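Local coordinates for protein phosphatase 2C (Toxoplasma gondii, PDB 3D8K) that probably removes phosphate from phosphoserine and phosphothreonine residues of proteins, as a metal-dependent phosphatase of the PP2C family, at residues Arg201-Ala206 and Pro225-Phe230; Arg87-Met92 and Ala250-Thr255; Met153-Asp158 and Thr256-Pro261; Gly125-Pro130 and Thr137-Ala142. All coordinates share one frame; numbering follows the deposited sequence.

Contact 1 of 4, residues Arg201-Ala206 and Pro225-Phe230. With SO4 (sulfate ion), chain G.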
# COMPACT_ATOMS: atom_id res chain seq x y z
N ARG C 201 -41.70 -20.69 22.47
CA ARG C 201 -42.84 -20.58 23.35
C ARG C 201 -42.57 -21.46 24.57
O ARG C 201 -42.92 -21.12 25.69
CB ARG C 201 -44.07 -21.08 22.60
CG ARG C 201 -45.40 -20.87 23.28
CD ARG C 201 -46.38 -21.97 22.86
NE ARG C 201 -46.37 -22.26 21.42
CZ ARG C 201 -46.01 -23.43 20.90
NH1 ARG C 201 -45.63 -24.43 21.68
NH2 ARG C 201 -46.02 -23.60 19.58
N HIS C 202 -41.93 -22.60 24.34
CA HIS C 202 -41.65 -23.49 25.45
C HIS C 202 -40.59 -22.91 26.38
O HIS C 202 -40.80 -22.83 27.60
CB HIS C 202 -41.20 -24.85 24.94
CG HIS C 202 -41.35 -25.92 25.96
ND1 HIS C 202 -40.65 -25.92 27.15
CD2 HIS C 202 -42.18 -26.99 26.02
CE1 HIS C 202 -41.05 -26.93 27.90
NE2 HIS C 202 -41.98 -27.60 27.24
N ARG C 203 -39.45 -22.51 25.83
CA ARG C 203 -38.38 -21.92 26.62
C ARG C 203 -38.93 -20.82 27.52
O ARG C 203 -38.83 -20.89 28.74
CB ARG C 203 -37.29 -21.32 25.72
CG ARG C 203 -36.25 -20.50 26.49
CD ARG C 203 -35.13 -20.00 25.61
NE ARG C 203 -35.62 -19.08 24.59
CZ ARG C 203 -36.08 -17.87 24.85
NH1 ARG C 203 -36.12 -17.43 26.10
NH2 ARG C 203 -36.53 -17.10 23.87
N VAL C 204 -39.51 -19.81 26.89
CA VAL C 204 -40.08 -18.67 27.60
C VAL C 204 -41.04 -19.06 28.71
O VAL C 204 -40.86 -18.67 29.86
CB VAL C 204 -40.83 -17.72 26.63
CG1 VAL C 204 -41.47 -16.60 27.41
CG2 VAL C 204 -39.87 -17.16 25.59
N GLN C 205 -42.06 -19.85 28.36
CA GLN C 205 -43.07 -20.23 29.34
C GLN C 205 -42.56 -21.08 30.50
O GLN C 205 -43.14 -21.08 31.58
CB GLN C 205 -44.25 -20.91 28.63
CG GLN C 205 -45.21 -19.85 28.04
CD GLN C 205 -46.37 -20.43 27.23
OE1 GLN C 205 -47.35 -19.74 26.97
NE2 GLN C 205 -46.25 -21.68 26.83
N ALA C 206 -41.45 -21.77 30.27
CA ALA C 206 -40.88 -22.60 31.32
C ALA C 206 -39.99 -21.71 32.16
O ALA C 206 -39.61 -22.07 33.27
CB ALA C 206 -40.08 -23.73 30.71
N PRO C 225 -43.02 -8.37 20.66
CA PRO C 225 -43.54 -9.04 19.47
C PRO C 225 -42.81 -10.33 19.11
O PRO C 225 -43.27 -11.09 18.26
CB PRO C 225 -43.38 -7.98 18.37
CG PRO C 225 -43.23 -6.68 19.14
CD PRO C 225 -42.41 -7.08 20.31
N MSE C 226 -41.66 -10.57 19.74
CA MSE C 226 -40.87 -11.77 19.47
C MSE C 226 -40.26 -12.38 20.74
O MSE C 226 -40.39 -11.82 21.82
CB MSE C 226 -39.78 -11.42 18.46
CG MSE C 226 -38.97 -10.23 18.88
SE MSE C 226 -37.89 -9.51 17.40
CE MSE C 226 -39.39 -8.54 16.56
N THR C 227 -39.60 -13.53 20.62
CA THR C 227 -39.03 -14.18 21.79
C THR C 227 -37.53 -13.93 21.93
O THR C 227 -36.91 -14.28 22.94
CB THR C 227 -39.33 -15.69 21.76
OG1 THR C 227 -38.78 -16.26 20.57
CG2 THR C 227 -40.84 -15.95 21.77
N ARG C 228 -36.95 -13.32 20.91
CA ARG C 228 -35.52 -13.01 20.92
C ARG C 228 -35.27 -11.65 20.32
O ARG C 228 -35.81 -11.30 19.27
CB ARG C 228 -34.75 -14.09 20.18
CG ARG C 228 -34.71 -15.40 20.95
CD ARG C 228 -33.84 -16.41 20.27
NE ARG C 228 -33.68 -17.62 21.06
CZ ARG C 228 -32.97 -18.67 20.67
NH1 ARG C 228 -32.35 -18.67 19.50
NH2 ARG C 228 -32.86 -19.73 21.47
N ALA C 229 -34.46 -10.85 21.02
CA ALA C 229 -34.17 -9.51 20.55
C ALA C 229 -33.05 -8.85 21.35
O ALA C 229 -32.55 -9.44 22.31
CB ALA C 229 -35.44 -8.66 20.62
N PHE C 230 -32.67 -7.63 20.95
CA PHE C 230 -31.60 -6.88 21.62
C PHE C 230 -32.05 -5.94 22.75
O PHE C 230 -31.35 -5.84 23.76
CB PHE C 230 -30.79 -6.07 20.61
CG PHE C 230 -29.61 -6.81 20.05
CD1 PHE C 230 -29.58 -7.18 18.71
CD2 PHE C 230 -28.53 -7.13 20.86
CE1 PHE C 230 -28.50 -7.85 18.18
CE2 PHE C 230 -27.43 -7.80 20.34
CZ PHE C 230 -27.42 -8.16 18.99
S SO4 G . -47.65 -24.71 24.56
O1 SO4 G . -47.64 -24.56 26.02
O2 SO4 G . -48.31 -25.99 24.21
O3 SO4 G . -48.40 -23.60 23.95
O4 SO4 G . -46.27 -24.72 24.07
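Val204, on the last turn of helix 198-206, faces Thr227 in the loop between strands 217-220 and 253-259, their CA atoms lying 7.4 Å apart. The helix probably belongs to the flap region, as in other PP2C phosphatases. The run Thr227-Arg228-Ala229-Phe230 matches the Ser/Thr-Arg-Ala signature of the family, by which the chain returns toward the sandwich. The main polar link is made by Arg203. Its CG is anti to the backbone N (chi1 171°), and a bend at chi3 turns the guanidinium toward the loop. There NH2 donates to the carbonyl O of Thr227 over 3.0 Å. The bond is bent, and the donor stands 47° above the carbonyl plane. The same NH2 forms a salt bridge with Glu200, one turn earlier, whose OE1 also binds Thr227 OG1, while Arg203 NH1 is held by the carbonyl of Leu247. The guanidinium therefore has partners on both of its terminal nitrogens, which should fix its rotation. Arg228 NE comes within 4.0 Å of Arg203 NH2, and the two cations share the Glu200 carboxylate, though the ion pair to Arg228 is long and weak; charge in this cluster is thus probably partly balanced. Beside it lies a small apolar patch where Val204 CG2 meets Thr227 CG2 at 4.1 Å; Phe211 of strand 211-214 touches both residues. On the outer side of the helix a sulfate, probably from the crystallisation liquor, lies near Arg201, and Gln205 NE2 makes a weak hydrogen bond to its O1 over 3.3 Å.

Contact 2 of 4, residues Arg87-Met92 and Ala250-Thr255. With SO4 (sulfate ion), chain H.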
# COMPACT_ATOMS: atom_id res chain seq x y z
N ARG C 87 -20.65 -14.75 21.29
CA ARG C 87 -19.95 -13.96 22.29
C ARG C 87 -20.06 -12.47 22.04
O ARG C 87 -20.20 -11.68 22.97
CB ARG C 87 -18.48 -14.36 22.32
CG ARG C 87 -17.65 -13.56 23.27
CD ARG C 87 -16.18 -13.82 23.05
NE ARG C 87 -15.80 -15.17 23.43
CZ ARG C 87 -15.81 -15.62 24.68
NH1 ARG C 87 -16.18 -14.81 25.66
NH2 ARG C 87 -15.44 -16.86 24.94
N GLN C 88 -20.02 -12.08 20.78
CA GLN C 88 -20.10 -10.67 20.43
C GLN C 88 -21.53 -10.17 20.65
O GLN C 88 -21.75 -9.01 21.04
CB GLN C 88 -19.68 -10.48 18.98
CG GLN C 88 -18.72 -9.32 18.77
CD GLN C 88 -17.55 -9.33 19.73
OE1 GLN C 88 -16.89 -10.35 19.92
NE2 GLN C 88 -17.27 -8.19 20.33
N PHE C 89 -22.50 -11.05 20.41
CA PHE C 89 -23.89 -10.67 20.62
C PHE C 89 -24.04 -10.32 22.08
O PHE C 89 -24.81 -9.43 22.43
CB PHE C 89 -24.83 -11.83 20.27
CG PHE C 89 -25.36 -11.79 18.88
CD1 PHE C 89 -24.52 -11.99 17.79
CD2 PHE C 89 -26.71 -11.50 18.65
CE1 PHE C 89 -25.01 -11.90 16.48
CE2 PHE C 89 -27.22 -11.42 17.35
CZ PHE C 89 -26.36 -11.62 16.26
N GLU C 90 -23.29 -11.02 22.93
CA GLU C 90 -23.33 -10.80 24.36
C GLU C 90 -22.90 -9.38 24.67
O GLU C 90 -23.65 -8.60 25.26
CB GLU C 90 -22.41 -11.79 25.07
CG GLU C 90 -22.29 -11.60 26.60
CD GLU C 90 -21.27 -10.53 27.00
OE1 GLU C 90 -21.25 -10.13 28.18
OE2 GLU C 90 -20.48 -10.10 26.13
N ARG C 91 -21.69 -9.05 24.24
CA ARG C 91 -21.12 -7.73 24.46
C ARG C 91 -22.04 -6.64 23.94
O ARG C 91 -22.34 -5.69 24.65
CB ARG C 91 -19.77 -7.63 23.76
CG ARG C 91 -18.80 -8.67 24.25
CD ARG C 91 -17.43 -8.50 23.68
NE ARG C 91 -16.51 -9.42 24.34
CZ ARG C 91 -15.22 -9.53 24.06
NH1 ARG C 91 -14.67 -8.76 23.13
NH2 ARG C 91 -14.48 -10.41 24.72
N MSE C 92 -22.49 -6.78 22.70
CA MSE C 92 -23.37 -5.79 22.11
C MSE C 92 -24.58 -5.58 22.99
O MSE C 92 -24.83 -4.47 23.45
CB MSE C 92 -23.81 -6.23 20.72
CG MSE C 92 -22.70 -6.31 19.70
SE MSE C 92 -23.41 -6.88 17.97
CE MSE C 92 -24.39 -5.20 17.66
N ALA C 250 -30.95 -12.97 23.93
CA ALA C 250 -30.20 -12.18 22.96
C ALA C 250 -29.12 -13.12 22.41
O ALA C 250 -28.13 -12.70 21.82
CB ALA C 250 -29.59 -10.96 23.61
N VAL C 251 -29.32 -14.41 22.66
CA VAL C 251 -28.41 -15.44 22.18
C VAL C 251 -28.99 -15.85 20.82
O VAL C 251 -30.07 -16.46 20.75
CB VAL C 251 -28.41 -16.67 23.09
CG1 VAL C 251 -27.30 -17.61 22.65
CG2 VAL C 251 -28.25 -16.25 24.53
N PRO C 252 -28.28 -15.51 19.74
CA PRO C 252 -28.72 -15.83 18.39
C PRO C 252 -28.65 -17.29 18.01
O PRO C 252 -27.92 -18.09 18.60
CB PRO C 252 -27.79 -14.99 17.53
CG PRO C 252 -26.51 -15.14 18.26
CD PRO C 252 -26.93 -14.91 19.71
N ASP C 253 -29.45 -17.61 17.00
CA ASP C 253 -29.54 -18.93 16.39
C ASP C 253 -28.54 -18.82 15.25
O ASP C 253 -28.76 -18.08 14.31
CB ASP C 253 -30.97 -19.15 15.88
CG ASP C 253 -31.05 -20.18 14.76
OD1 ASP C 253 -30.40 -21.24 14.90
OD2 ASP C 253 -31.76 -19.92 13.75
N VAL C 254 -27.43 -19.53 15.35
CA VAL C 254 -26.40 -19.49 14.32
C VAL C 254 -26.37 -20.75 13.45
O VAL C 254 -26.11 -21.84 13.94
CB VAL C 254 -25.01 -19.31 14.94
CG1 VAL C 254 -23.96 -19.21 13.84
CG2 VAL C 254 -24.99 -18.07 15.82
N THR C 255 -26.63 -20.58 12.16
CA THR C 255 -26.62 -21.71 11.23
C THR C 255 -25.55 -21.51 10.16
O THR C 255 -25.10 -20.39 9.93
CB THR C 255 -27.99 -21.85 10.53
OG1 THR C 255 -28.36 -20.61 9.91
CG2 THR C 255 -29.07 -22.25 11.52
S SO4 H . -11.21 -10.43 22.72
O1 SO4 H . -11.36 -10.98 24.07
O2 SO4 H . -10.35 -11.31 21.93
O3 SO4 H . -12.53 -10.33 22.09
O4 SO4 H . -10.58 -9.10 22.78
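Phe89 and Pro252 carry this contact, the proline ring lying over one face of the phenyl ring in a CH-pi interaction. Pro252 CG sits 3.6 Å from the ring centroid and only 10° off the normal, almost directly above the centre. The two neighbouring ring carbons of the proline spread across the same face: CB lies over the CE2 side, and CD lies 3.6 Å from Phe89 CD2. At the root of the phenylalanine the carbonyl of Ala250 comes alongside, its O 3.7 Å from Phe89 CB. The two segments meet without hydrogen bonds; the direct contact between them is van der Waals and CH-pi packing. Phe230 lies on the other side of Phe89, its plane about 20° from that of Phe89 but strongly offset, with its CZ near Phe89 CD2. Ala171 and Leu173 of strand 165-173 also touch Phe89. This is the helix-on-sheet layer of the PP2C beta-sandwich: helix 82-97 packs on the six-stranded antiparallel sheet, close to where the chain enters its edge strand, 253-259. Backbone bonding of Asp253 to Ser172 starts that strand directly after Pro252, which helps to place the proline. Arg91 leaves the helix in another direction. With CG anti to the carbonyl carbon and an extended chain out to NE, its guanidinium reaches a sulfate at its edge. NH1 donates to O3 over 2.9 Å, and NH2 to O1 over 3.2 Å in a nearly straight bond (172°). Arg156 NE of the second subunit binds the same sulfate.

Contact 3 of 4, residues Met153-Asp158 and Thr256-Pro261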
# COMPACT_ATOMS: atom_id res chain seq x y z
N MSE C 153 -19.83 -35.11 3.02
CA MSE C 153 -19.64 -34.43 1.74
C MSE C 153 -18.19 -34.07 1.48
O MSE C 153 -17.55 -33.43 2.30
CB MSE C 153 -20.51 -33.17 1.73
CG MSE C 153 -20.24 -32.21 0.60
SE MSE C 153 -20.66 -32.91 -1.14
CE MSE C 153 -22.57 -32.59 -1.10
N ASN C 154 -17.68 -34.48 0.32
CA ASN C 154 -16.30 -34.17 -0.05
C ASN C 154 -16.37 -33.24 -1.24
O ASN C 154 -16.53 -33.69 -2.37
CB ASN C 154 -15.54 -35.44 -0.44
CG ASN C 154 -14.06 -35.18 -0.63
OD1 ASN C 154 -13.66 -34.09 -1.03
ND2 ASN C 154 -13.23 -36.18 -0.36
N PHE C 155 -16.26 -31.93 -0.99
CA PHE C 155 -16.33 -30.94 -2.05
C PHE C 155 -15.20 -31.11 -3.04
O PHE C 155 -15.31 -30.68 -4.19
CB PHE C 155 -16.27 -29.53 -1.47
CG PHE C 155 -17.43 -29.20 -0.58
CD1 PHE C 155 -18.67 -28.89 -1.12
CD2 PHE C 155 -17.28 -29.22 0.80
CE1 PHE C 155 -19.75 -28.61 -0.29
CE2 PHE C 155 -18.36 -28.94 1.63
CZ PHE C 155 -19.59 -28.63 1.09
N ARG C 156 -14.12 -31.73 -2.61
CA ARG C 156 -12.97 -31.94 -3.47
C ARG C 156 -13.36 -32.86 -4.63
O ARG C 156 -12.79 -32.78 -5.71
CB ARG C 156 -11.82 -32.56 -2.66
CG ARG C 156 -11.73 -32.03 -1.21
CD ARG C 156 -10.41 -32.40 -0.53
NE ARG C 156 -9.28 -31.69 -1.12
CZ ARG C 156 -9.16 -30.36 -1.12
NH1 ARG C 156 -10.10 -29.60 -0.57
NH2 ARG C 156 -8.10 -29.79 -1.69
N ARG C 157 -14.34 -33.72 -4.40
CA ARG C 157 -14.80 -34.66 -5.42
C ARG C 157 -16.25 -34.41 -5.81
O ARG C 157 -17.00 -35.33 -6.15
CB ARG C 157 -14.61 -36.10 -4.94
CG ARG C 157 -15.39 -36.46 -3.68
CD ARG C 157 -14.84 -37.73 -3.01
NE ARG C 157 -15.62 -38.09 -1.83
CZ ARG C 157 -15.20 -38.90 -0.86
NH1 ARG C 157 -13.98 -39.44 -0.92
NH2 ARG C 157 -15.98 -39.16 0.17
N ASP C 158 -16.65 -33.14 -5.75
CA ASP C 158 -18.00 -32.71 -6.11
C ASP C 158 -17.88 -31.95 -7.43
O ASP C 158 -17.06 -31.05 -7.57
CB ASP C 158 -18.58 -31.79 -5.03
CG ASP C 158 -20.06 -31.53 -5.22
OD1 ASP C 158 -20.55 -31.62 -6.37
OD2 ASP C 158 -20.74 -31.22 -4.22
N THR C 256 -25.15 -22.60 9.51
CA THR C 256 -24.14 -22.53 8.45
C THR C 256 -24.57 -23.36 7.25
O THR C 256 -25.08 -24.46 7.41
CB THR C 256 -22.78 -23.04 8.93
OG1 THR C 256 -22.44 -22.42 10.17
CG2 THR C 256 -21.70 -22.69 7.92
N PHE C 257 -24.37 -22.81 6.05
CA PHE C 257 -24.74 -23.47 4.79
C PHE C 257 -23.72 -23.12 3.71
O PHE C 257 -23.00 -22.13 3.82
CB PHE C 257 -26.09 -22.98 4.27
CG PHE C 257 -27.27 -23.26 5.16
CD1 PHE C 257 -27.39 -22.67 6.42
CD2 PHE C 257 -28.32 -24.07 4.70
CE1 PHE C 257 -28.52 -22.87 7.19
CE2 PHE C 257 -29.45 -24.26 5.47
CZ PHE C 257 -29.55 -23.66 6.72
N PHE C 258 -23.67 -23.91 2.65
CA PHE C 258 -22.78 -23.59 1.54
C PHE C 258 -23.69 -23.36 0.35
O PHE C 258 -24.79 -23.89 0.30
CB PHE C 258 -21.80 -24.71 1.24
CG PHE C 258 -22.44 -25.94 0.71
CD1 PHE C 258 -23.22 -26.74 1.53
CD2 PHE C 258 -22.28 -26.30 -0.62
CE1 PHE C 258 -23.84 -27.88 1.03
CE2 PHE C 258 -22.89 -27.43 -1.13
CZ PHE C 258 -23.68 -28.23 -0.30
N ALA C 259 -23.24 -22.55 -0.60
CA ALA C 259 -24.02 -22.26 -1.78
C ALA C 259 -23.09 -22.30 -2.96
O ALA C 259 -21.94 -21.89 -2.87
CB ALA C 259 -24.63 -20.89 -1.68
N TYR C 260 -23.61 -22.79 -4.08
CA TYR C 260 -22.83 -22.89 -5.29
C TYR C 260 -22.90 -21.56 -6.01
O TYR C 260 -23.82 -20.79 -5.78
CB TYR C 260 -23.43 -24.00 -6.17
CG TYR C 260 -23.27 -25.41 -5.63
CD1 TYR C 260 -22.02 -25.97 -5.46
CD2 TYR C 260 -24.39 -26.21 -5.34
CE1 TYR C 260 -21.86 -27.29 -5.01
CE2 TYR C 260 -24.26 -27.53 -4.89
CZ TYR C 260 -22.98 -28.06 -4.73
OH TYR C 260 -22.81 -29.39 -4.32
N PRO C 261 -21.89 -21.24 -6.85
CA PRO C 261 -21.93 -19.97 -7.58
C PRO C 261 -23.18 -20.03 -8.45
O PRO C 261 -23.53 -21.08 -8.98
CB PRO C 261 -20.65 -20.00 -8.39
CG PRO C 261 -19.73 -20.71 -7.50
CD PRO C 261 -20.56 -21.85 -6.96
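Phe155 and Phe258 form the aromatic part of this contact, an edge-to-face (T-shaped) pair with centroids 4.9 Å apart and planes at 71°. The edge belongs to Phe155: its CE1 points at the face of Phe258, displaced from the centre toward CD2 and CE2, while CZ reaches the CG side of the same ring. With Phe258 CG between its backbone N and carbonyl carbon (chi1 67°), the ring presents that face to the incoming edge. Met153, a selenomethionine, lays its CG over a face of Phe155, 3.6 Å above the plane and toward the rim, and Ile165 of strand 165-173 packs on the same ring. The polar part is a single hydrogen bond, from Tyr260 OH to Asp158 OD2 over 2.8 Å. The two side chains approach from opposite directions, and the carboxylate oxygen lies at the edge of the tyrosine ring, near its plane. The hydroxyl meets OD2 on the syn side but 30° out of the carboxylate plane, and the carboxylate is turned nearly perpendicular to the ring. Tyr260 is further packed by Arg126, Arg160 and Ala161. The backbones remain well separated, with the closest CA atoms, of Phe155 and Phe258, 10.4 Å apart. The tight turn after strand 150-154, where Arg157 N bonds to Asn154 O over 3.0 Å at a 3-10 segment, carries the chain round to Asp158. Thus the turn that follows outer strand 150-154 of the small three-stranded sheet packs on the end of edge strand 253-259 of the six-stranded sheet in the PP2C beta-sandwich.

Contact 4 of 4, residues Gly125-Pro130 and Thr137-Ala142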
# COMPACT_ATOMS: atom_id res chain seq x y z
N GLY C 125 -28.33 -31.95 3.66
CA GLY C 125 -28.89 -31.25 2.52
C GLY C 125 -28.68 -29.76 2.52
O GLY C 125 -29.62 -28.99 2.77
N ARG C 126 -27.44 -29.35 2.25
CA ARG C 126 -27.06 -27.94 2.17
C ARG C 126 -26.60 -27.30 3.47
O ARG C 126 -25.75 -26.43 3.46
CB ARG C 126 -28.19 -27.09 1.56
CG ARG C 126 -27.78 -26.24 0.36
CD ARG C 126 -27.20 -27.07 -0.76
NE ARG C 126 -26.77 -26.25 -1.89
CZ ARG C 126 -27.53 -25.99 -2.95
NH1 ARG C 126 -28.75 -26.49 -3.03
NH2 ARG C 126 -27.06 -25.23 -3.93
N GLN C 127 -27.14 -27.73 4.60
CA GLN C 127 -26.71 -27.14 5.86
C GLN C 127 -25.47 -27.84 6.32
O GLN C 127 -25.37 -29.05 6.24
CB GLN C 127 -27.78 -27.28 6.94
CG GLN C 127 -27.65 -26.22 8.05
CD GLN C 127 -28.80 -26.25 9.06
OE1 GLN C 127 -29.94 -26.60 8.74
NE2 GLN C 127 -28.50 -25.85 10.29
N ILE C 128 -24.50 -27.09 6.79
CA ILE C 128 -23.27 -27.69 7.27
C ILE C 128 -23.40 -27.95 8.77
O ILE C 128 -23.62 -27.02 9.56
CB ILE C 128 -22.08 -26.77 6.97
CG1 ILE C 128 -21.90 -26.66 5.45
CG2 ILE C 128 -20.82 -27.28 7.65
CD1 ILE C 128 -20.84 -25.70 5.02
N VAL C 129 -23.30 -29.21 9.15
CA VAL C 129 -23.38 -29.58 10.56
C VAL C 129 -22.05 -29.20 11.19
O VAL C 129 -20.98 -29.50 10.66
CB VAL C 129 -23.65 -31.10 10.74
CG1 VAL C 129 -23.65 -31.45 12.22
CG2 VAL C 129 -24.98 -31.47 10.12
N PRO C 130 -22.10 -28.52 12.33
CA PRO C 130 -20.87 -28.11 13.01
C PRO C 130 -20.20 -29.23 13.77
O PRO C 130 -20.85 -30.20 14.16
CB PRO C 130 -21.35 -27.00 13.93
CG PRO C 130 -22.71 -27.45 14.29
CD PRO C 130 -23.28 -27.92 12.98
N THR C 137 -30.14 -30.49 14.78
CA THR C 137 -31.49 -30.48 14.21
C THR C 137 -31.57 -29.38 13.15
O THR C 137 -31.43 -29.64 11.95
CB THR C 137 -32.53 -30.19 15.30
OG1 THR C 137 -32.25 -31.02 16.44
CG2 THR C 137 -33.94 -30.48 14.80
N SER C 138 -31.82 -28.16 13.59
CA SER C 138 -31.86 -27.02 12.68
C SER C 138 -32.93 -26.90 11.60
O SER C 138 -33.75 -27.79 11.37
CB SER C 138 -30.49 -26.84 12.05
OG SER C 138 -29.57 -26.35 13.02
N VAL C 139 -32.86 -25.74 10.95
CA VAL C 139 -33.76 -25.24 9.91
C VAL C 139 -34.74 -26.14 9.17
O VAL C 139 -35.93 -26.13 9.47
CB VAL C 139 -32.95 -24.43 8.88
CG1 VAL C 139 -33.87 -23.50 8.11
CG2 VAL C 139 -31.86 -23.62 9.59
N ALA C 140 -34.27 -26.91 8.19
CA ALA C 140 -35.19 -27.75 7.43
C ALA C 140 -36.19 -28.56 8.27
O ALA C 140 -37.42 -28.39 8.12
CB ALA C 140 -34.42 -28.67 6.51
N GLU C 141 -35.69 -29.44 9.13
CA GLU C 141 -36.56 -30.29 9.95
C GLU C 141 -37.35 -29.45 10.95
O GLU C 141 -38.54 -29.70 11.17
CB GLU C 141 -35.72 -31.33 10.70
CG GLU C 141 -36.56 -32.40 11.40
CD GLU C 141 -35.76 -33.28 12.35
OE1 GLU C 141 -36.36 -34.19 12.96
OE2 GLU C 141 -34.53 -33.07 12.47
N ALA C 142 -36.69 -28.45 11.54
CA ALA C 142 -37.33 -27.59 12.52
C ALA C 142 -38.51 -26.84 11.92
O ALA C 142 -39.42 -26.43 12.63
CB ALA C 142 -36.32 -26.63 13.11
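Gln127 reaches toward Ser138 and Val139 with CG anti to its backbone N (chi1 -156°) and the chain extended beyond it (chi2 174°), which carries the carboxamide across to the second segment. On that side Val139 has CG2 anti to its own carbonyl carbon, which places the methyl beside the amide. The pair joins two elements attached to the edge of the PP2C beta-sandwich: strand 127-129, an outer strand of the small three-stranded sheet, and the short helix 139-142 that follows it in the chain. The backbones stand apart, with the CA atoms of Gln127 and Val139 8.3 Å from each other, so the glutamine spans most of the interval. As modelled, NE2 lies toward Ser138, but too close to it, so its position is doubtful. The amide nitrogen is 3.0 Å from Ser138 OG, yet the angle is poor and the pair does not count as a hydrogen bond. Phe136 packs against Gln127, Val129 and Pro130, while Phe257 of strand 253-259 touches both Gln127 and Val139. Thr255 of the same strand also touches Val139, so the helix and the small strand rest together on that edge strand. The turn of helix beside the glutamine is held by Ala142 N bonding to Ser138 O over 3.0 Å. The side chains of Gln127 and Val139 cross at a slant, and the amide oxygen packs against the valine, with Gln127 OE1 3.7 Å from Val139 CB and 3.6 Å from Val139 CG2.

How the contacts relate
Contacts 2 and 3 share strand 253-259, an edge of the six-stranded antiparallel sheet, with centres about 26 Å apart and segments that alternate in the sequence. Contact 4 sits beside the strand, its centre about 14 Å from that of contact 3; Thr256 O there probably accepts a hydrogen bond from Ile128 N. Contact 1 has its centre about 15 Å from that of contact 2. Contact 4 closes before contacts 3 and 1 open, while contact 1 falls between the two halves of contacts 2 and 3. Contacts 2, 3 and 4 gather a helix and the small sheet along one edge of the sandwich, and contact 1 adjoins contact 2 through the loop that leads there.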